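Local coordinates for protein 2-oxoadipate dioxygenase/decarboxylase (Pseudomonas putida, PDB 6W1G) that uses iron(II) and dioxygen to decarboxylate and hydroxylate 2-oxoadipate, giving D-2-hydroxyglutarate in a D-lysine breakdown pathway, at residues 309-321 with 332-345. Sequence-based numbering, arbitrary orientation.
Sequences LYDKLLDATRVAL and RYMALLQANFAEFP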
ATOM      1  N   LEU A 309      18.029   0.202 -10.839  1.00 17.83           N
ATOM      2  CA  LEU A 309      18.137  -1.041 -11.595  1.00 17.40           C
ATOM      3  C   LEU A 309      16.758  -1.577 -11.979  1.00 18.04           C
ATOM      4  O   LEU A 309      16.525  -1.954 -13.131  1.00 19.49           O
ATOM      5  CB  LEU A 309      18.963  -2.036 -10.781  1.00 17.13           C
ATOM      6  CG  LEU A 309      19.190  -3.369 -11.465  1.00 17.85           C
ATOM      7  CD1 LEU A 309      19.914  -3.244 -12.828  1.00 19.48           C
ATOM      8  CD2 LEU A 309      19.964  -4.293 -10.526  1.00 19.60           C
ATOM      9  N   TYR A 310      15.815  -1.578 -11.028  1.00 16.83           N
ATOM     10  CA  TYR A 310      14.452  -1.979 -11.309  1.00 16.01           C
ATOM     11  C   TYR A 310      13.879  -1.186 -12.475  1.00 16.56           C
ATOM     12  O   TYR A 310      13.280  -1.749 -13.414  1.00 17.39           O
ATOM     13  CB  TYR A 310      13.624  -1.743 -10.010  1.00 16.46           C
ATOM     14  CG  TYR A 310      12.173  -2.097 -10.207  1.00 16.00           C
ATOM     15  CD1 TYR A 310      11.733  -3.395  -9.998  1.00 17.86           C
ATOM     16  CD2 TYR A 310      11.240  -1.151 -10.630  1.00 16.97           C
ATOM     17  CE1 TYR A 310      10.431  -3.744 -10.228  1.00 19.40           C
ATOM     18  CE2 TYR A 310       9.917  -1.506 -10.862  1.00 17.50           C
ATOM     19  CZ  TYR A 310       9.523  -2.812 -10.660  1.00 17.14           C
ATOM     20  OH  TYR A 310       8.212  -3.187 -10.870  1.00 20.70           O
ATOM     21  N   ASP A 311      13.969   0.134 -12.388  1.00 19.43           N
ATOM     22  CA  ASP A 311      13.357   0.974 -13.414  1.00 20.07           C
ATOM     23  C   ASP A 311      13.981   0.680 -14.774  1.00 20.56           C
ATOM     24  O   ASP A 311      13.283   0.641 -15.798  1.00 22.48           O
ATOM     25  CB  ASP A 311      13.515   2.450 -13.031  1.00 22.41           C
ATOM     26  CG  ASP A 311      12.762   2.847 -11.734  1.00 28.13           C
ATOM     27  OD1 ASP A 311      11.958   2.046 -11.208  1.00 28.56           O
ATOM     28  OD2 ASP A 311      12.990   3.982 -11.251  1.00 30.49           O
ATOM     29  N   LYS A 312      15.300   0.448 -14.799  1.00 22.47           N
ATOM     30  CA  LYS A 312      15.991   0.212 -16.062  1.00 22.27           C
ATOM     31  C   LYS A 312      15.510  -1.074 -16.718  1.00 21.72           C
ATOM     32  O   LYS A 312      15.270  -1.123 -17.923  1.00 22.63           O
ATOM     33  CB  LYS A 312      17.497   0.122 -15.821  1.00 23.20           C
ATOM     34  CG  LYS A 312      18.363  -0.078 -17.052  1.00 28.65           C
ATOM     35  CD  LYS A 312      19.811  -0.114 -16.641  1.00 33.17           C
ATOM     36  CE  LYS A 312      20.228  -1.522 -16.276  1.00 36.91           C
ATOM     37  NZ  LYS A 312      21.383  -1.947 -17.120  1.00 41.47           N
ATOM     38  N   LEU A 313      15.399  -2.134 -15.926  1.00 18.90           N
ATOM     39  CA  LEU A 313      15.004  -3.420 -16.478  1.00 19.34           C
ATOM     40  C   LEU A 313      13.532  -3.432 -16.866  1.00 19.65           C
ATOM     41  O   LEU A 313      13.146  -4.082 -17.847  1.00 19.40           O
ATOM     42  CB  LEU A 313      15.333  -4.524 -15.488  1.00 18.42           C
ATOM     43  CG  LEU A 313      16.811  -4.566 -15.084  1.00 19.90           C
ATOM     44  CD1 LEU A 313      17.056  -5.624 -14.048  1.00 21.68           C
ATOM     45  CD2 LEU A 313      17.765  -4.771 -16.278  1.00 22.22           C
ATOM     46  N   LEU A 314      12.688  -2.741 -16.098  1.00 19.72           N
ATOM     47  CA  LEU A 314      11.283  -2.635 -16.475  1.00 20.56           C
ATOM     48  C   LEU A 314      11.137  -1.847 -17.769  1.00 20.58           C
ATOM     49  O   LEU A 314      10.393  -2.254 -18.670  1.00 21.78           O
ATOM     50  CB  LEU A 314      10.499  -2.034 -15.308  1.00 19.75           C
ATOM     51  CG  LEU A 314       9.011  -1.986 -15.650  1.00 20.40           C
ATOM     52  CD1 LEU A 314       8.347  -3.328 -15.844  1.00 24.22           C
ATOM     53  CD2 LEU A 314       8.307  -1.202 -14.538  1.00 22.55           C
ATOM     54  N   ASP A 315      11.846  -0.723 -17.888  1.00 21.30           N
ATOM     55  CA  ASP A 315      11.838   0.036 -19.141  1.00 25.25           C
ATOM     56  C   ASP A 315      12.294  -0.813 -20.329  1.00 25.44           C
ATOM     57  O   ASP A 315      11.692  -0.750 -21.405  1.00 26.65           O
ATOM     58  CB  ASP A 315      12.708   1.284 -18.991  1.00 30.32           C
ATOM     59  CG  ASP A 315      12.096   2.330 -18.065  1.00 40.65           C
ATOM     60  OD1 ASP A 315      12.824   3.276 -17.703  1.00 45.38           O
ATOM     61  OD2 ASP A 315      10.908   2.209 -17.700  1.00 43.71           O
ATOM     62  N   ALA A 316      13.338  -1.620 -20.152  1.00 25.96           N
ATOM     63  CA  ALA A 316      13.829  -2.442 -21.252  1.00 26.23           C
ATOM     64  C   ALA A 316      12.807  -3.484 -21.669  1.00 23.77           C
ATOM     65  O   ALA A 316      12.672  -3.771 -22.864  1.00 24.18           O
ATOM     66  CB  ALA A 316      15.153  -3.097 -20.870  1.00 28.34           C
ATOM     67  N   THR A 317      12.054  -4.015 -20.713  1.00 22.01           N
ATOM     68  CA  THR A 317      11.003  -4.963 -21.028  1.00 22.40           C
ATOM     69  C   THR A 317       9.952  -4.294 -21.884  1.00 22.54           C
ATOM     70  O   THR A 317       9.487  -4.850 -22.888  1.00 24.62           O
ATOM     71  CB  THR A 317      10.355  -5.480 -19.753  1.00 20.08           C
ATOM     72  OG1 THR A 317      11.342  -6.118 -18.928  1.00 21.18           O
ATOM     73  CG2 THR A 317       9.250  -6.445 -20.071  1.00 21.87           C
ATOM     74  N   ARG A 318       9.543  -3.091 -21.488  1.00 21.31           N
ATOM     75  CA  ARG A 318       8.526  -2.379 -22.257  1.00 24.36           C
ATOM     76  C   ARG A 318       8.998  -2.054 -23.669  1.00 26.45           C
ATOM     77  O   ARG A 318       8.228  -2.179 -24.628  1.00 28.24           O
ATOM     78  CB  ARG A 318       8.083  -1.137 -21.495  1.00 24.80           C
ATOM     79  CG  ARG A 318       7.213  -1.518 -20.302  1.00 27.05           C
ATOM     80  CD  ARG A 318       7.094  -0.395 -19.312  1.00 32.10           C
ATOM     81  NE  ARG A 318       6.197  -0.733 -18.209  1.00 36.05           N
ATOM     82  CZ  ARG A 318       5.974   0.044 -17.160  1.00 35.74           C
ATOM     83  NH1 ARG A 318       6.588   1.209 -17.060  1.00 36.97           N
ATOM     84  NH2 ARG A 318       5.137  -0.352 -16.214  1.00 37.53           N
ATOM     85  N   VAL A 319      10.253  -1.641 -23.823  1.00 27.35           N
ATOM     86  CA  VAL A 319      10.775  -1.391 -25.164  1.00 26.88           C
ATOM     87  C   VAL A 319      10.712  -2.657 -26.017  1.00 26.68           C
ATOM     88  O   VAL A 319      10.314  -2.617 -27.185  1.00 28.28           O
ATOM     89  CB  VAL A 319      12.201  -0.827 -25.102  1.00 30.45           C
ATOM     90  CG1 VAL A 319      12.801  -0.793 -26.487  1.00 30.66           C
ATOM     91  CG2 VAL A 319      12.188   0.564 -24.492  1.00 30.05           C
ATOM     92  N   ALA A 320      11.109  -3.793 -25.441  1.00 26.41           N
ATOM     93  CA  ALA A 320      11.150  -5.042 -26.179  1.00 26.10           C
ATOM     94  C   ALA A 320       9.764  -5.513 -26.531  1.00 26.32           C
ATOM     95  O   ALA A 320       9.591  -6.256 -27.508  1.00 25.86           O
ATOM     96  CB  ALA A 320      11.806  -6.128 -25.338  1.00 25.68           C
ATOM     97  N   LEU A 321       8.772  -5.057 -25.780  1.00 29.82           N
ATOM     98  CA  LEU A 321       7.400  -5.433 -26.047  1.00 34.93           C
ATOM     99  C   LEU A 321       6.903  -4.777 -27.315  1.00 35.01           C
ATOM    100  O   LEU A 321       6.096  -5.373 -28.045  1.00 34.12           O
ATOM    101  CB  LEU A 321       6.541  -5.024 -24.856  1.00 38.02           C
ATOM    102  CG  LEU A 321       5.093  -5.501 -24.851  1.00 40.68           C
ATOM    103  CD1 LEU A 321       5.038  -7.011 -24.753  1.00 40.22           C
ATOM    104  CD2 LEU A 321       4.337  -4.828 -23.715  1.00 41.40           C
ATOM    105  N   ARG A 332       3.699 -13.118 -23.871  1.00 28.02           N
ATOM    106  CA  ARG A 332       4.943 -12.551 -24.376  1.00 26.35           C
ATOM    107  C   ARG A 332       5.519 -11.526 -23.405  1.00 25.83           C
ATOM    108  O   ARG A 332       6.732 -11.493 -23.185  1.00 25.05           O
ATOM    109  CB  ARG A 332       4.724 -11.913 -25.751  1.00 30.09           C
ATOM    110  CG  ARG A 332       6.006 -11.255 -26.271  1.00 34.48           C
ATOM    111  CD  ARG A 332       6.017 -10.904 -27.734  1.00 40.64           C
ATOM    112  NE  ARG A 332       7.368 -10.570 -28.186  1.00 43.16           N
ATOM    113  CZ  ARG A 332       7.785  -9.347 -28.523  1.00 44.42           C
ATOM    114  NH1 ARG A 332       6.963  -8.310 -28.485  1.00 44.22           N
ATOM    115  NH2 ARG A 332       9.035  -9.168 -28.927  1.00 43.23           N
ATOM    116  N   TYR A 333       4.668 -10.663 -22.834  1.00 24.98           N
ATOM    117  CA  TYR A 333       5.146  -9.682 -21.865  1.00 23.22           C
ATOM    118  C   TYR A 333       5.803 -10.364 -20.675  1.00 21.61           C
ATOM    119  O   TYR A 333       6.893  -9.984 -20.229  1.00 22.44           O
ATOM    120  CB  TYR A 333       3.995  -8.813 -21.357  1.00 23.21           C
ATOM    121  CG  TYR A 333       4.445  -7.914 -20.228  1.00 22.81           C
ATOM    122  CD1 TYR A 333       4.117  -8.215 -18.927  1.00 21.56           C
ATOM    123  CD2 TYR A 333       5.246  -6.793 -20.465  1.00 22.65           C
ATOM    124  CE1 TYR A 333       4.533  -7.410 -17.862  1.00 22.28           C
ATOM    125  CE2 TYR A 333       5.683  -5.996 -19.406  1.00 26.47           C
ATOM    126  CZ  TYR A 333       5.314  -6.302 -18.113  1.00 22.11           C
ATOM    127  OH  TYR A 333       5.739  -5.503 -17.087  1.00 21.19           O
ATOM    128  N   MET A 334       5.114 -11.347 -20.098  1.00 21.42           N
ATOM    129  CA  MET A 334       5.655 -12.011 -18.921  1.00 21.35           C
ATOM    130  C   MET A 334       6.969 -12.716 -19.242  1.00 21.04           C
ATOM    131  O   MET A 334       7.883 -12.730 -18.425  1.00 23.34           O
ATOM    132  CB  MET A 334       4.582 -12.922 -18.305  1.00 22.06           C
ATOM    133  CG  MET A 334       3.348 -12.160 -17.770  1.00 22.62           C
ATOM    134  SD  MET A 334       3.649 -10.907 -16.505  1.00 22.69           S
ATOM    135  CE  MET A 334       4.439 -11.827 -15.182  1.00 28.33           C
ATOM    136  N   ALA A 335       7.112 -13.251 -20.465  1.00 24.09           N
ATOM    137  CA  ALA A 335       8.364 -13.878 -20.877  1.00 22.94           C
ATOM    138  C   ALA A 335       9.487 -12.845 -21.005  1.00 23.04           C
ATOM    139  O   ALA A 335      10.611 -13.073 -20.533  1.00 24.51           O
ATOM    140  CB  ALA A 335       8.157 -14.648 -22.183  1.00 26.66           C
ATOM    141  N   LEU A 336       9.199 -11.695 -21.610  1.00 23.05           N
ATOM    142  CA  LEU A 336      10.207 -10.652 -21.750  1.00 21.34           C
ATOM    143  C   LEU A 336      10.600 -10.082 -20.397  1.00 20.80           C
ATOM    144  O   LEU A 336      11.772  -9.746 -20.163  1.00 22.43           O
ATOM    145  CB  LEU A 336       9.644  -9.527 -22.600  1.00 24.03           C
ATOM    146  CG  LEU A 336       9.490  -9.809 -24.093  1.00 27.57           C
ATOM    147  CD1 LEU A 336       8.693  -8.693 -24.715  1.00 27.09           C
ATOM    148  CD2 LEU A 336      10.857  -9.914 -24.706  1.00 30.85           C
ATOM    149  N   LEU A 337       9.631  -9.932 -19.509  1.00 20.79           N
ATOM    150  CA  LEU A 337       9.918  -9.438 -18.165  1.00 19.84           C
ATOM    151  C   LEU A 337      10.901 -10.341 -17.447  1.00 20.12           C
ATOM    152  O   LEU A 337      11.860  -9.857 -16.821  1.00 22.10           O
ATOM    153  CB  LEU A 337       8.607  -9.330 -17.401  1.00 20.07           C
ATOM    154  CG  LEU A 337       8.663  -8.733 -16.014  1.00 19.17           C
ATOM    155  CD1 LEU A 337       8.952  -7.259 -16.116  1.00 19.37           C
ATOM    156  CD2 LEU A 337       7.357  -9.011 -15.282  1.00 20.29           C
ATOM    157  N   GLN A 338      10.659 -11.654 -17.476  1.00 20.86           N
ATOM    158  CA  GLN A 338      11.579 -12.578 -16.835  1.00 23.91           C
ATOM    159  C   GLN A 338      12.966 -12.478 -17.454  1.00 23.22           C
ATOM    160  O   GLN A 338      13.975 -12.415 -16.736  1.00 23.81           O
ATOM    161  CB  GLN A 338      11.017 -13.999 -16.864  1.00 28.08           C
ATOM    162  CG  GLN A 338      11.778 -15.033 -15.931  1.00 35.83           C
ATOM    163  CD  GLN A 338      12.254 -14.551 -14.513  1.00 39.95           C
ATOM    164  OE1 GLN A 338      11.488 -14.573 -13.534  1.00 35.23           O
ATOM    165  NE2 GLN A 338      13.543 -14.147 -14.401  1.00 42.19           N
ATOM    166  N   ALA A 339      13.042 -12.432 -18.780  1.00 23.00           N
ATOM    167  CA  ALA A 339      14.342 -12.377 -19.430  1.00 24.22           C
ATOM    168  C   ALA A 339      15.117 -11.135 -19.016  1.00 23.71           C
ATOM    169  O   ALA A 339      16.303 -11.219 -18.692  1.00 26.33           O
ATOM    170  CB  ALA A 339      14.147 -12.453 -20.941  1.00 25.35           C
ATOM    171  N   ASN A 340      14.465  -9.975 -19.011  1.00 24.47           N
ATOM    172  CA  ASN A 340      15.171  -8.739 -18.709  1.00 23.05           C
ATOM    173  C   ASN A 340      15.535  -8.635 -17.228  1.00 25.81           C
ATOM    174  O   ASN A 340      16.560  -8.038 -16.894  1.00 26.46           O
ATOM    175  CB  ASN A 340      14.314  -7.552 -19.146  1.00 25.47           C
ATOM    176  CG  ASN A 340      14.414  -7.271 -20.641  1.00 26.55           C
ATOM    177  OD1 ASN A 340      15.313  -6.564 -21.081  1.00 29.69           O
ATOM    178  ND2 ASN A 340      13.481  -7.810 -21.422  1.00 28.15           N
ATOM    179  N   PHE A 341      14.746  -9.226 -16.336  1.00 21.12           N
ATOM    180  CA  PHE A 341      15.019  -9.084 -14.904  1.00 20.33           C
ATOM    181  C   PHE A 341      16.012 -10.118 -14.409  1.00 20.95           C
ATOM    182  O   PHE A 341      16.362 -10.108 -13.228  1.00 21.54           O
ATOM    183  CB  PHE A 341      13.728  -9.125 -14.077  1.00 18.55           C
ATOM    184  CG  PHE A 341      13.195  -7.761 -13.762  1.00 17.88           C
ATOM    185  CD1 PHE A 341      12.395  -7.099 -14.670  1.00 20.11           C
ATOM    186  CD2 PHE A 341      13.509  -7.136 -12.580  1.00 18.28           C
ATOM    187  CE1 PHE A 341      11.930  -5.842 -14.407  1.00 20.67           C
ATOM    188  CE2 PHE A 341      13.042  -5.884 -12.297  1.00 18.30           C
ATOM    189  CZ  PHE A 341      12.227  -5.234 -13.191  1.00 21.26           C
ATOM    190  N   ALA A 342      16.480 -11.011 -15.296  1.00 23.22           N
ATOM    191  CA  ALA A 342      17.601 -11.878 -14.928  1.00 26.51           C
ATOM    192  C   ALA A 342      18.804 -11.089 -14.420  1.00 26.58           C
ATOM    193  O   ALA A 342      19.606 -11.636 -13.653  1.00 27.16           O
ATOM    194  CB  ALA A 342      18.017 -12.740 -16.131  1.00 29.50           C
ATOM    195  N   GLU A 343      18.958  -9.834 -14.834  1.00 25.38           N
ATOM    196  CA  GLU A 343      20.063  -8.978 -14.417  1.00 26.41           C
ATOM    197  C   GLU A 343      19.923  -8.429 -13.001  1.00 24.41           C
ATOM    198  O   GLU A 343      20.889  -7.855 -12.481  1.00 27.59           O
ATOM    199  CB  GLU A 343      20.130  -7.804 -15.390  1.00 27.97           C
ATOM    200  CG  GLU A 343      21.201  -6.773 -15.119  1.00 36.43           C
ATOM    201  CD  GLU A 343      21.314  -5.731 -16.215  1.00 41.54           C
ATOM    202  OE1 GLU A 343      21.033  -6.053 -17.393  1.00 40.79           O
ATOM    203  OE2 GLU A 343      21.687  -4.588 -15.877  1.00 44.01           O
ATOM    204  N   PHE A 344      18.776  -8.575 -12.372  1.00 19.53           N
ATOM    205  CA  PHE A 344      18.612  -8.124 -11.000  1.00 18.90           C
ATOM    206  C   PHE A 344      18.975  -9.289 -10.088  1.00 16.87           C
ATOM    207  O   PHE A 344      18.268 -10.304 -10.091  1.00 16.81           O
ATOM    208  CB  PHE A 344      17.178  -7.670 -10.744  1.00 16.66           C
ATOM    209  CG  PHE A 344      17.062  -6.727  -9.565  1.00 16.40           C
ATOM    210  CD1 PHE A 344      17.406  -7.145  -8.281  1.00 14.76           C
ATOM    211  CD2 PHE A 344      16.667  -5.413  -9.740  1.00 17.15           C
ATOM    212  CE1 PHE A 344      17.354  -6.270  -7.210  1.00 16.07           C
ATOM    213  CE2 PHE A 344      16.607  -4.531  -8.674  1.00 17.35           C
ATOM    214  CZ  PHE A 344      16.936  -4.961  -7.398  1.00 17.20           C
ATOM    215  N   PRO A 345      20.058  -9.204  -9.309  1.00 15.14           N
ATOM    216  CA  PRO A 345      20.477 -10.368  -8.513  1.00 16.68           C
ATOM    217  C   PRO A 345      19.337 -10.930  -7.684  1.00 16.21           C
ATOM    218  O   PRO A 345      18.592 -10.174  -7.055  1.00 15.74           O
ATOM    219  CB  PRO A 345      21.584  -9.808  -7.621  1.00 19.10           C
ATOM    220  CG  PRO A 345      22.193  -8.724  -8.476  1.00 20.52           C
ATOM    221  CD  PRO A 345      21.010  -8.082  -9.169  1.00 17.34           C
TER
HETATM  222  O   HOH W   1       4.451  -2.913 -16.486  1.00 44.59           O
HETATM  223  O   HOH W   2      11.517  -7.733 -28.575  1.00 36.62           O
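Thr317 is the knob at the middle of this contact, set among Tyr333, Leu336, Leu337 and Asn340. Its OG1 stands opposite the carbonyl carbon (chi1 -59°) and donates to Leu313 O at 2.9 Å, while CG2 lies 3.6 Å from Leu337 N. Asn340 does likewise on its own helix: ND2 binds Leu336 O at 2.9 Å, and its CB packs on Thr317 OG1, 3.3 Å away.

Aromatic packing takes over toward Phe344. Leu313 CB sits centrally over one face of the Phe341 ring, and that ring turns an edge to the face of Tyr310 in an offset edge-to-face pair, planes at 60°. Leu309 CD2 covers a face of Phe344 in a second CH-pi contact.

Lys312 NZ meets Glu343 OE2 on its syn side at 2.9 Å, a salt bridge between two solvent-exposed side chains. Arg332 reaches the C-terminal turn of 309-321 with two weak bonds, NH1 to Leu321 O and NH2 to Ala320 O. Water joins Arg318 NH2 to Tyr333 OH.

The result is a roughly antiparallel helical hairpin with a short connection; the axes of 309-321 and 332-341 approach within 8.8 Å, directions 140° apart. Leu314's side chain lies about 10 Å from that of Val402, which binds 2-oxoadipate.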